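Side-chain contacts in putative histidinol-phosphate aminotransferase (Erwinia carotovora atroseptica, PDB 3LY1), which probably acts as a pyridoxal-phosphate-dependent aminotransferase of the histidinol-phosphate aminotransferase type: residues H64-A68 with P69-L73; S247-D250 with A251-S255; L288-G292 with N293-H297. All coordinates share one frame; numbering follows the deposited sequence.

Overall arrangement
The three contacts are local and follow one another along the chain. Contact 1 leads from helix 50-63 into strand 71-74, an outermost strand of the seven-stranded mixed sheet of the chain. Contact 2 is formed within helix 246-255, its centre about 17 Å from that of contact 1; both adjoin helix 50-63, which thus links them. Contact 3 is on the far side of the chain's centre, about 30 Å and 28 Å centre to centre from contacts 1 and 2, at the start of strand 294-298 in a separate two-stranded antiparallel sheet. There it lies beside the cofactor-binding residues Asn-152 and Tyr-182.

Contact 1 of 3, residues H64-A68 with P69-L73; sequences HQVEA and PSILL
Val-66 and Ile-71 meet where the chain turns from helix 50-63 into strand 71-74, and their side chains cross at about a right angle. Ile-71 CB sits 3.8 Å from Ala-68 O, CG1 comes to 4.2 Å from Val-66 CG2, and the tip, CD1, touches the same Val-66 CG2 at 3.9 Å. With CG1 anti to its own carbonyl carbon (chi1 -60°), the isoleucine sends this longer branch back toward the valine. Val-66 CB in turn packs against Ser-70 CB at 3.7 Å. The approach to this turn is a Schellman motif: Gln-65, with positive phi, is the C-prime residue that ends the helix, and the N-H groups of Gln-65 and Val-66 bond back to carbonyls of the last turn of helix 50-63. A short 3-10 turn follows, in which Ser-70 N donates to Glu-67 O (3.1 Å) and Ile-71 N to Ala-68 O (3.0 Å). Pro-69 lies within the turn, its CD 3.6 Å from Ala-68 CB. One water bridges the two sides, accepting from Glu-67 N and donating to Ser-70 OG at 2.8 Å from the hydroxyl oxygen. That hydroxyl is also hydrogen-bonded to Ala-227 O, just beyond strand 223-226, while Ile-71 rests on Val-226 of that antiparallel neighbour.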
# COMPACT_ATOMS: atom_id res chain seq x y z
N HIS A 64 10.72 -15.34 -12.48
CA HIS A 64 9.57 -15.90 -13.19
C HIS A 64 9.78 -16.03 -14.69
O HIS A 64 8.83 -16.31 -15.40
CB HIS A 64 8.34 -15.04 -12.90
CG HIS A 64 7.79 -15.26 -11.53
ND1 HIS A 64 7.03 -16.36 -11.21
CD2 HIS A 64 7.95 -14.55 -10.39
CE1 HIS A 64 6.72 -16.30 -9.93
NE2 HIS A 64 7.26 -15.21 -9.41
N GLN A 65 11.02 -15.84 -15.15
CA GLN A 65 11.38 -15.85 -16.59
C GLN A 65 10.42 -15.05 -17.46
O GLN A 65 9.90 -15.54 -18.48
CB GLN A 65 11.52 -17.28 -17.14
CG GLN A 65 12.51 -18.14 -16.37
CD GLN A 65 12.42 -19.63 -16.73
OE1 GLN A 65 12.73 -20.48 -15.90
NE2 GLN A 65 11.99 -19.95 -17.95
N VAL A 66 10.21 -13.80 -17.05
CA VAL A 66 9.41 -12.84 -17.80
C VAL A 66 10.23 -11.56 -17.88
O VAL A 66 11.32 -11.48 -17.29
CB VAL A 66 8.05 -12.57 -17.12
CG1 VAL A 66 7.16 -13.83 -17.17
CG2 VAL A 66 8.23 -12.03 -15.65
N GLU A 67 9.75 -10.57 -18.61
CA GLU A 67 10.42 -9.26 -18.65
C GLU A 67 9.80 -8.36 -17.55
O GLU A 67 8.79 -8.72 -16.98
CB GLU A 67 10.29 -8.63 -20.04
CG GLU A 67 10.90 -9.48 -21.17
CD GLU A 67 12.43 -9.65 -21.05
OE1 GLU A 67 13.09 -8.93 -20.27
OE2 GLU A 67 13.01 -10.50 -21.76
N ALA A 68 10.40 -7.21 -17.25
CA ALA A 68 9.94 -6.36 -16.13
C ALA A 68 8.51 -5.86 -16.30
O ALA A 68 7.78 -5.75 -15.31
CB ALA A 68 10.89 -5.18 -15.91
N PRO A 69 8.08 -5.60 -17.54
CA PRO A 69 6.70 -5.15 -17.67
C PRO A 69 5.61 -6.20 -17.32
O PRO A 69 4.43 -5.85 -17.32
CB PRO A 69 6.60 -4.76 -19.15
CG PRO A 69 8.00 -4.36 -19.51
CD PRO A 69 8.83 -5.39 -18.80
N SER A 70 6.02 -7.44 -17.05
CA SER A 70 5.15 -8.52 -16.62
C SER A 70 5.08 -8.66 -15.09
O SER A 70 4.44 -9.60 -14.58
CB SER A 70 5.62 -9.84 -17.27
OG SER A 70 5.05 -9.97 -18.57
N ILE A 71 5.73 -7.76 -14.36
CA ILE A 71 5.67 -7.73 -12.89
C ILE A 71 5.01 -6.42 -12.40
O ILE A 71 5.38 -5.34 -12.84
CB ILE A 71 7.09 -7.86 -12.26
CG1 ILE A 71 7.72 -9.18 -12.67
CG2 ILE A 71 7.08 -7.76 -10.68
CD1 ILE A 71 6.82 -10.42 -12.35
N LEU A 72 4.04 -6.53 -11.49
CA LEU A 72 3.53 -5.39 -10.73
C LEU A 72 3.71 -5.63 -9.25
O LEU A 72 3.11 -6.56 -8.70
CB LEU A 72 2.04 -5.13 -10.98
CG LEU A 72 1.40 -3.91 -10.30
CD1 LEU A 72 1.90 -2.61 -10.91
CD2 LEU A 72 -0.12 -3.98 -10.48
N LEU A 73 4.54 -4.80 -8.61
CA LEU A 73 4.75 -4.86 -7.18
C LEU A 73 3.61 -4.19 -6.46
O LEU A 73 3.12 -3.12 -6.87
CB LEU A 73 6.08 -4.21 -6.78
CG LEU A 73 7.38 -5.00 -6.86
CD1 LEU A 73 8.52 -3.99 -6.96
CD2 LEU A 73 7.56 -6.00 -5.69
O HOH W 1 7.27 -10.50 -20.21
O HOH W 2 7.37 -3.99 -13.51

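Contact 2 of 3, residues S247-D250 with A251-S255; sequences SGVD and AALAS
This is an i to i+3 and i to i+4 contact within one alpha helix, 246-255, a short helix that lies near Arg-221, which binds pyridoxal phosphate. Four successive backbone bonds tie the turns together. Ala-251 N donates to Ser-247 O and Ala-252 N to Gly-248 O, each at 2.8 Å. Next, Leu-253 N reaches Val-249 O at 3.0 Å, and the last of the four, Ala-254 N to Asp-250 O, is longer at 3.2 Å.

Among the side chains, Leu-253 reaches back along the helix. Its CG lies 3.5 Å from Val-249 O, and CD1 is the branch that leans over the earlier residues, 4.4 Å from Val-249 CG1 and 4.1 Å from Asp-250 OD1. A chi1 of -75° leaves the leucine CG beside the backbone N, which turns the chain back toward the preceding turn. Asp-250 has a similar first torsion, and the two side chains cross at a slant. The other carboxylate oxygen of Asp-250, OD2, forms a salt bridge with Lys-44, which probably favours the charged form of the acid. The alanines add small methyl contacts: Ala-251 CB sits 3.2 Å from Ser-247 O, and Ala-252 CB lies close to Gly-248 O.

Helix 32-40 packs against the helix through Ala-34 and Ala-38 on Ala-251, and Ala-37 on Asp-250 and Ala-254. Ser-247 OG is hydrogen-bonded to Ala-38 O of the same helix, and Ser-247 also packs on Met-220 of the second subunit. Helix 50-63 receives Val-249 on Glu-52 and Ile-53, and Leu-253 on Lys-59.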
# COMPACT_ATOMS: atom_id res chain seq x y z
N SER A 247 12.00 -0.74 3.98
CA SER A 247 12.44 -1.92 4.72
C SER A 247 11.93 -3.19 4.04
O SER A 247 12.66 -4.14 3.93
CB SER A 247 11.97 -1.88 6.18
OG SER A 247 12.51 -0.75 6.83
N GLY A 248 10.68 -3.17 3.60
CA GLY A 248 10.13 -4.29 2.88
C GLY A 248 10.84 -4.61 1.58
O GLY A 248 11.10 -5.79 1.31
N VAL A 249 11.17 -3.58 0.79
CA VAL A 249 11.86 -3.78 -0.49
C VAL A 249 13.25 -4.39 -0.24
O VAL A 249 13.64 -5.37 -0.88
CB VAL A 249 12.00 -2.46 -1.28
CG1 VAL A 249 12.95 -2.65 -2.44
CG2 VAL A 249 10.62 -1.97 -1.76
N ASP A 250 14.00 -3.83 0.69
CA ASP A 250 15.34 -4.35 0.99
C ASP A 250 15.27 -5.73 1.69
O ASP A 250 16.15 -6.58 1.50
CB ASP A 250 16.14 -3.37 1.85
CG ASP A 250 16.76 -2.20 1.06
OD1 ASP A 250 16.60 -2.13 -0.19
OD2 ASP A 250 17.45 -1.37 1.69
N ALA A 251 14.22 -5.96 2.50
CA ALA A 251 14.07 -7.30 3.08
C ALA A 251 13.72 -8.30 1.99
O ALA A 251 14.23 -9.41 2.00
CB ALA A 251 13.08 -7.30 4.20
N ALA A 252 12.85 -7.93 1.04
CA ALA A 252 12.49 -8.84 -0.05
C ALA A 252 13.72 -9.18 -0.92
O ALA A 252 13.90 -10.34 -1.28
CB ALA A 252 11.33 -8.27 -0.93
N LEU A 253 14.53 -8.19 -1.24
CA LEU A 253 15.72 -8.43 -2.05
C LEU A 253 16.64 -9.43 -1.36
O LEU A 253 17.16 -10.34 -2.00
CB LEU A 253 16.49 -7.15 -2.34
CG LEU A 253 15.91 -6.20 -3.38
CD1 LEU A 253 16.64 -4.84 -3.29
CD2 LEU A 253 15.97 -6.76 -4.81
N ALA A 254 16.83 -9.27 -0.06
CA ALA A 254 17.68 -10.17 0.70
C ALA A 254 17.09 -11.59 0.83
O ALA A 254 17.82 -12.58 0.71
CB ALA A 254 17.97 -9.58 2.07
N SER A 255 15.78 -11.69 1.07
CA SER A 255 15.13 -13.00 1.30
C SER A 255 15.18 -13.86 0.03
O SER A 255 15.43 -15.07 0.08
CB SER A 255 13.70 -12.83 1.83
OG SER A 255 13.21 -14.04 2.36

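Contact 3 of 3, residues L288-G292 with N293-H297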
# COMPACT_ATOMS: atom_id res chain seq x y z
N LEU A 288 -8.40 -32.27 6.38
CA LEU A 288 -8.09 -32.21 4.96
C LEU A 288 -6.58 -32.18 4.75
O LEU A 288 -5.83 -31.74 5.63
CB LEU A 288 -8.79 -31.01 4.29
CG LEU A 288 -10.31 -30.89 4.42
CD1 LEU A 288 -10.89 -29.71 3.60
CD2 LEU A 288 -10.99 -32.16 3.96
N PRO A 289 -6.10 -32.66 3.60
CA PRO A 289 -4.65 -32.60 3.38
C PRO A 289 -4.20 -31.13 3.40
O PRO A 289 -4.94 -30.22 2.94
CB PRO A 289 -4.46 -33.23 2.00
CG PRO A 289 -5.71 -34.01 1.74
CD PRO A 289 -6.82 -33.33 2.50
N SER A 290 -3.06 -30.90 4.02
CA SER A 290 -2.54 -29.58 4.30
C SER A 290 -1.32 -29.40 3.43
O SER A 290 -0.36 -30.15 3.56
CB SER A 290 -2.14 -29.48 5.79
OG SER A 290 -1.44 -28.29 6.07
N GLU A 291 -1.38 -28.45 2.51
CA GLU A 291 -0.27 -28.16 1.62
C GLU A 291 0.27 -26.74 1.83
O GLU A 291 1.25 -26.35 1.17
CB GLU A 291 -0.72 -28.33 0.17
CG GLU A 291 -1.14 -29.73 -0.15
CD GLU A 291 -0.02 -30.75 -0.00
OE1 GLU A 291 1.17 -30.41 -0.19
OE2 GLU A 291 -0.33 -31.92 0.30
N GLY A 292 -0.37 -25.99 2.74
CA GLY A 292 0.05 -24.67 3.18
C GLY A 292 0.61 -24.71 4.61
O GLY A 292 1.15 -25.72 5.02
N ASN A 293 0.45 -23.62 5.35
CA ASN A 293 0.93 -23.52 6.75
C ASN A 293 -0.24 -23.48 7.75
O ASN A 293 -0.21 -22.77 8.76
CB ASN A 293 1.91 -22.32 6.90
CG ASN A 293 1.27 -20.96 6.64
OD1 ASN A 293 0.15 -20.86 6.16
ND2 ASN A 293 2.00 -19.89 6.99
N PHE A 294 -1.27 -24.28 7.45
CA PHE A 294 -2.47 -24.39 8.30
C PHE A 294 -3.21 -25.70 8.00
O PHE A 294 -2.98 -26.31 6.96
CB PHE A 294 -3.43 -23.22 8.07
CG PHE A 294 -3.78 -23.00 6.59
CD1 PHE A 294 -2.95 -22.24 5.79
CD2 PHE A 294 -4.92 -23.55 6.04
CE1 PHE A 294 -3.25 -22.02 4.45
CE2 PHE A 294 -5.25 -23.33 4.71
CZ PHE A 294 -4.40 -22.58 3.90
N VAL A 295 -4.08 -26.13 8.92
CA VAL A 295 -4.82 -27.38 8.75
C VAL A 295 -6.29 -27.08 9.01
O VAL A 295 -6.64 -26.32 9.95
CB VAL A 295 -4.29 -28.49 9.73
CG1 VAL A 295 -5.23 -29.78 9.71
CG2 VAL A 295 -2.85 -28.85 9.44
N PHE A 296 -7.13 -27.64 8.15
CA PHE A 296 -8.56 -27.50 8.30
C PHE A 296 -9.03 -28.84 8.83
O PHE A 296 -8.78 -29.87 8.22
CB PHE A 296 -9.19 -27.14 6.95
CG PHE A 296 -10.53 -26.43 7.04
CD1 PHE A 296 -10.64 -25.20 7.67
CD2 PHE A 296 -11.64 -26.95 6.39
CE1 PHE A 296 -11.87 -24.51 7.70
CE2 PHE A 296 -12.88 -26.25 6.41
CZ PHE A 296 -12.98 -25.05 7.06
N HIS A 297 -9.62 -28.85 10.02
CA HIS A 297 -10.15 -30.09 10.62
C HIS A 297 -11.54 -29.93 11.20
O HIS A 297 -12.01 -28.81 11.48
CB HIS A 297 -9.19 -30.69 11.64
CG HIS A 297 -9.13 -29.99 12.97
ND1 HIS A 297 -10.01 -30.25 13.99
CD2 HIS A 297 -8.22 -29.11 13.48
CE1 HIS A 297 -9.66 -29.56 15.07
NE2 HIS A 297 -8.58 -28.85 14.79
O HOH W 3 -5.84 -28.91 5.85
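Leu-288 and Phe-296 lie side by side and point the same way, with Leu-288 CD1 approaching the edge of the phenyl ring, near its plane, 4.0 Å from CD2. At the backbone of this pair, Leu-288 N donates to Phe-296 O at 3.0 Å in a nearly straight bond (169°), which joins the backbones beside the pair. Between them the chain reverses at Gly-292 and returns as strand 294-298: 288-292 and 293-296 run 160° apart, close to antiparallel, joined by one backbone bond, one serine side-chain bond and a water.

Nearer the bend, Ser-290 points across to the strand. With OG anti to the backbone N (chi1 171°), its hydroxyl donates to Phe-294 O at 2.7 Å, coming from above the carbonyl plane, and lies 3.7 Å from Val-295 CG2. Arg-273 is a second hydrogen-bond partner of that hydroxyl, through NE. Between the two bonded levels, the water accepts from Phe-296 N and lies 2.8 Å from Leu-288 O. The Phe-294 ring has Asn-293 OD1 at its edge, in plane, and meets Tyr-182, which binds pyridoxal phosphate, edge-to-face; Asn-293 ND2 is hydrogen-bonded to Asn-24 O.

Strand 327-331 pairs antiparallel with this strand, Val-295 bonding through its backbone to Ile-330, and Phe-296 meets the ring of Trp-327. Helix 259-283 packs against Val-295 through Leu-276 and Leu-277.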